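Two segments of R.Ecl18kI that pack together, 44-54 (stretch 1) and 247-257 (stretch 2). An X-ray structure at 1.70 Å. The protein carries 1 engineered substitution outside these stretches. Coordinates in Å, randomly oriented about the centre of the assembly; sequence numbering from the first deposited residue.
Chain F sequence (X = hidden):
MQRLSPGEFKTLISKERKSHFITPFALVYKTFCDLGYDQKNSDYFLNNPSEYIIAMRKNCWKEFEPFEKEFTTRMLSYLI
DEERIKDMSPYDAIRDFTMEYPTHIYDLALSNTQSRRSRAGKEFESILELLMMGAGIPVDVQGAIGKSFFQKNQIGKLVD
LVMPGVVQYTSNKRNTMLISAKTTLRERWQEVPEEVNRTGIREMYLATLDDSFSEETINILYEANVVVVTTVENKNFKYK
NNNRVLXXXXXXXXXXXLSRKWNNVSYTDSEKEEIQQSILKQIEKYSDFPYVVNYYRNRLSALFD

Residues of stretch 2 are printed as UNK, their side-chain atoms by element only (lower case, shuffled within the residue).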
# COMPACT_ATOMS: atom_id res chain seq x y z
N TYR F 44 -5.14 -33.87 -7.54
CA TYR F 44 -3.96 -33.11 -7.94
C TYR F 44 -3.83 -31.78 -7.19
O TYR F 44 -2.76 -31.45 -6.69
CB TYR F 44 -3.91 -32.85 -9.46
CG TYR F 44 -2.81 -31.85 -9.78
CD1 TYR F 44 -1.46 -32.24 -9.83
CD2 TYR F 44 -3.11 -30.51 -9.92
CE1 TYR F 44 -0.46 -31.28 -10.07
CE2 TYR F 44 -2.13 -29.56 -10.16
CZ TYR F 44 -0.82 -29.94 -10.23
OH TYR F 44 0.11 -28.93 -10.46
N PHE F 45 -4.92 -31.04 -7.13
CA PHE F 45 -4.91 -29.73 -6.51
C PHE F 45 -4.82 -29.84 -5.00
O PHE F 45 -4.20 -29.02 -4.34
CB PHE F 45 -6.17 -28.98 -6.93
CG PHE F 45 -6.18 -28.66 -8.39
CD1 PHE F 45 -5.53 -27.51 -8.87
CD2 PHE F 45 -6.82 -29.50 -9.30
CE1 PHE F 45 -5.52 -27.22 -10.23
CE2 PHE F 45 -6.83 -29.19 -10.68
CZ PHE F 45 -6.16 -28.06 -11.14
N LEU F 46 -5.44 -30.89 -4.46
CA LEU F 46 -5.45 -31.10 -3.03
C LEU F 46 -4.04 -31.38 -2.58
O LEU F 46 -3.61 -30.90 -1.52
CB LEU F 46 -6.37 -32.30 -2.73
CG LEU F 46 -6.64 -32.72 -1.29
CD1 LEU F 46 -7.03 -31.50 -0.44
CD2 LEU F 46 -7.75 -33.76 -1.31
N ASN F 47 -3.30 -32.13 -3.39
CA ASN F 47 -2.00 -32.62 -2.99
C ASN F 47 -0.86 -31.73 -3.37
O ASN F 47 0.16 -31.75 -2.69
CB ASN F 47 -1.73 -34.03 -3.54
CG ASN F 47 -2.64 -35.07 -2.96
OD1 ASN F 47 -3.08 -34.98 -1.80
ND2 ASN F 47 -2.93 -36.09 -3.75
N ASN F 48 -1.04 -30.92 -4.43
CA ASN F 48 0.08 -30.18 -5.03
C ASN F 48 -0.19 -28.68 -5.11
O ASN F 48 0.26 -28.04 -6.07
CB ASN F 48 0.35 -30.62 -6.49
CG ASN F 48 0.75 -32.08 -6.62
OD1 ASN F 48 1.94 -32.39 -6.73
ND2 ASN F 48 -0.23 -32.97 -6.57
N PRO F 49 -0.84 -28.09 -4.12
CA PRO F 49 -1.14 -26.65 -4.30
C PRO F 49 0.03 -25.70 -4.43
O PRO F 49 0.02 -24.76 -5.25
CB PRO F 49 -2.04 -26.33 -3.11
CG PRO F 49 -1.68 -27.33 -2.06
CD PRO F 49 -1.30 -28.58 -2.81
N SER F 50 1.06 -25.92 -3.62
CA SER F 50 2.20 -24.99 -3.67
C SER F 50 2.88 -25.00 -5.02
O SER F 50 3.24 -23.96 -5.56
CB SER F 50 3.23 -25.24 -2.57
OG SER F 50 2.69 -25.01 -1.29
N GLU F 51 3.05 -26.21 -5.54
CA GLU F 51 3.66 -26.36 -6.85
C GLU F 51 2.84 -25.71 -7.94
O GLU F 51 3.40 -25.05 -8.81
CB GLU F 51 3.85 -27.85 -7.15
CG GLU F 51 4.89 -28.52 -6.25
CD GLU F 51 4.34 -28.87 -4.87
OE1 GLU F 51 3.13 -28.65 -4.61
OE2 GLU F 51 5.12 -29.39 -4.03
N TYR F 52 1.53 -25.91 -7.88
CA TYR F 52 0.62 -25.33 -8.85
C TYR F 52 0.72 -23.79 -8.81
O TYR F 52 0.87 -23.13 -9.84
CB TYR F 52 -0.80 -25.84 -8.60
CG TYR F 52 -1.85 -24.89 -9.07
CD1 TYR F 52 -2.32 -24.91 -10.40
CD2 TYR F 52 -2.37 -23.93 -8.20
CE1 TYR F 52 -3.28 -24.00 -10.82
CE2 TYR F 52 -3.30 -23.02 -8.62
CZ TYR F 52 -3.77 -23.08 -9.91
OH TYR F 52 -4.68 -22.15 -10.34
N ILE F 53 0.69 -23.23 -7.60
CA ILE F 53 0.74 -21.77 -7.44
C ILE F 53 2.02 -21.18 -8.03
O ILE F 53 1.97 -20.22 -8.80
CB ILE F 53 0.61 -21.39 -5.96
CG1 ILE F 53 -0.81 -21.68 -5.49
CG2 ILE F 53 0.99 -19.92 -5.73
CD1 ILE F 53 -0.97 -21.73 -3.96
N ILE F 54 3.17 -21.78 -7.72
CA ILE F 54 4.45 -21.27 -8.22
C ILE F 54 4.56 -21.40 -9.74
O ILE F 54 5.02 -20.46 -10.40
CB ILE F 54 5.66 -21.99 -7.53
CG1 ILE F 54 5.67 -21.71 -6.02
CG2 ILE F 54 7.04 -21.59 -8.16
CD1 ILE F 54 5.94 -20.25 -5.67
N UNK F 247 1.04 -24.25 5.35
CA UNK F 247 1.28 -24.33 3.91
C UNK F 247 -0.05 -24.37 3.18
O UNK F 247 -1.06 -24.70 3.77
c UNK F 247 2.03 -25.61 3.55
o UNK F 247 1.24 -26.74 3.93
c UNK F 247 3.37 -25.61 4.25
N UNK F 248 -0.05 -24.07 1.87
CA UNK F 248 -1.26 -24.27 1.07
C UNK F 248 -1.78 -25.70 1.17
O UNK F 248 -2.97 -25.93 1.11
c UNK F 248 -1.02 -23.90 -0.37
c UNK F 248 -0.82 -22.43 -0.55
c UNK F 248 -1.70 -20.16 -0.58
c UNK F 248 -0.44 -19.68 -0.80
c UNK F 248 0.43 -21.90 -0.78
c UNK F 248 0.63 -20.53 -0.92
c UNK F 248 -1.90 -21.58 -0.41
N UNK F 249 -0.86 -26.64 1.34
CA UNK F 249 -1.27 -28.03 1.51
C UNK F 249 -2.16 -28.25 2.75
O UNK F 249 -3.17 -28.97 2.68
c UNK F 249 1.30 -27.99 -0.50
c UNK F 249 -0.02 -28.90 1.55
o UNK F 249 1.69 -28.16 -1.68
c UNK F 249 0.58 -29.17 0.17
o UNK F 249 1.52 -26.92 0.13
N UNK F 250 -1.77 -27.63 3.86
CA UNK F 250 -2.49 -27.67 5.12
C UNK F 250 -3.87 -27.06 4.90
O UNK F 250 -4.90 -27.66 5.28
o UNK F 250 -0.20 -28.67 6.48
c UNK F 250 -0.40 -27.43 6.57
c UNK F 250 -1.75 -26.86 6.18
o UNK F 250 0.45 -26.63 7.05
N UNK F 251 -3.89 -25.88 4.29
CA UNK F 251 -5.12 -25.16 4.02
C UNK F 251 -6.09 -25.98 3.18
O UNK F 251 -7.28 -26.04 3.50
s UNK F 251 -5.83 -21.40 2.48
c UNK F 251 -4.87 -23.81 3.34
c UNK F 251 -6.15 -22.99 3.28
c UNK F 251 -5.76 -21.91 0.78
N UNK F 252 -5.60 -26.59 2.11
CA UNK F 252 -6.47 -27.39 1.23
C UNK F 252 -7.05 -28.60 1.94
O UNK F 252 -8.21 -28.97 1.73
c UNK F 252 -5.90 -26.84 -1.21
c UNK F 252 -5.60 -25.33 -0.86
c UNK F 252 -5.73 -27.80 -0.03
c UNK F 252 -7.32 -26.94 -1.78
N UNK F 253 -6.25 -29.21 2.78
CA UNK F 253 -6.73 -30.35 3.55
C UNK F 253 -7.88 -29.90 4.46
O UNK F 253 -8.92 -30.56 4.53
n UNK F 253 -7.51 -34.03 4.45
c UNK F 253 -5.59 -30.92 4.37
c UNK F 253 -6.00 -32.20 5.06
o UNK F 253 -5.86 -33.48 3.01
c UNK F 253 -6.45 -33.29 4.08
N UNK F 254 -7.70 -28.76 5.12
CA UNK F 254 -8.76 -28.23 5.99
C UNK F 254 -10.01 -27.88 5.17
O UNK F 254 -11.13 -28.19 5.57
c UNK F 254 -8.23 -27.00 6.73
o UNK F 254 -7.23 -27.44 7.65
N UNK F 255 -9.81 -27.29 3.99
CA UNK F 255 -10.96 -26.90 3.16
C UNK F 255 -11.72 -28.12 2.70
O UNK F 255 -12.95 -28.13 2.70
c UNK F 255 -10.51 -26.07 1.94
N UNK F 256 -10.98 -29.16 2.36
CA UNK F 256 -11.58 -30.37 1.84
C UNK F 256 -12.37 -31.03 2.95
O UNK F 256 -13.52 -31.46 2.74
s UNK F 256 -12.15 -32.20 -0.76
c UNK F 256 -11.08 -32.55 0.64
c UNK F 256 -12.96 -33.79 -0.96
c UNK F 256 -10.51 -31.32 1.32
N UNK F 257 -11.80 -31.04 4.15
CA UNK F 257 -12.51 -31.67 5.29
C UNK F 257 -13.79 -30.93 5.61
O UNK F 257 -14.81 -31.58 5.86
c UNK F 257 -9.36 -32.51 7.39
o UNK F 257 -9.37 -31.50 8.13
c UNK F 257 -10.45 -32.69 6.34
o UNK F 257 -8.48 -33.40 7.45
c UNK F 257 -11.62 -31.77 6.53
O HOH W 1 -3.38 -31.09 1.01
O HOH W 2 3.21 -30.17 -2.13

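Position 247 carries three side-chain atoms, a carbon bearing one oxygen and one carbon, and touches nothing on stretch 1. This is Thr247, the N-cap: its OG1 accepts from the backbone N of position 250 at 3.1 Å.

Position 248 has one carbon and then a six-carbon ring with no oxygen. Its CB points toward stretch 1 and lies 3.8 Å from Pro49 CB, while Ile53 CD1 sits 3.4 Å from the ring centroid, 8° off the normal. This is Phe248, its face covered by a methyl group in a CH-pi contact, with Ser50 OG at its edge.

Position 249 shows three carbons, the third carrying two oxygens, a carboxylate that reaches the start of helix 49-54. This is Glu249. Its OE2 accepts from Ser50 N at 3.0 Å and its OE1 from Ser50 OG at 2.7 Å.

Position 250 has two carbons, the second with two oxygens, and faces away from stretch 1. It is Asp250, whose OD2 accepts a hydrogen bond from Thr247 N at 3.0 Å, so the two residues bond to each other in both directions.

Position 251 is an unbranched chain of two carbons, sulfur and carbon, out of contact: Met251.

Position 252 has four carbons, forked at the second, and points toward stretch 1; its CB is 3.9 Å from Leu46 CD1. It is Leu252, whose CD2 lies 4.3 Å from Pro49 CB.

Position 253 has three carbons, the third with one oxygen and one nitrogen, at the margin near Leu46. It is Gln253.

Position 254, one carbon and one oxygen, points away: Ser254. Position 255 is a single carbon without contact: Ala255.

Position 256, again two carbons, sulfur and carbon, puts its CB 3.9 Å from Leu46 CD1: Met256.

Position 257, three carbons ending in two oxygens, is out of reach of stretch 1: Glu257, whose OE2 accepts from Gln253 NE2 at 3.2 Å.

The rule is a spacing of four: Phe248, Leu252 and Met256 align on one helical face, against which Leu46, Pro49 and Ile53 pack, the helices 49-54 and 248-257 crossing at 118°. Beside this apolar strip, Glu249 takes both Ser50 donors near a helix start whose N-cap, Asn48, makes no side-chain capping bond. The cost is a like-charge approach, Glu51 OE1 to Glu249 OE2 at 3.3 Å, with water 2 donating to Glu249 OE2 at 2.6 Å. Water 1 links the backbones, donating to Leu46 O at 2.5 Å and Glu249 O at 2.7 Å.

Stretch 2 247-257: TFEDMLQSAME
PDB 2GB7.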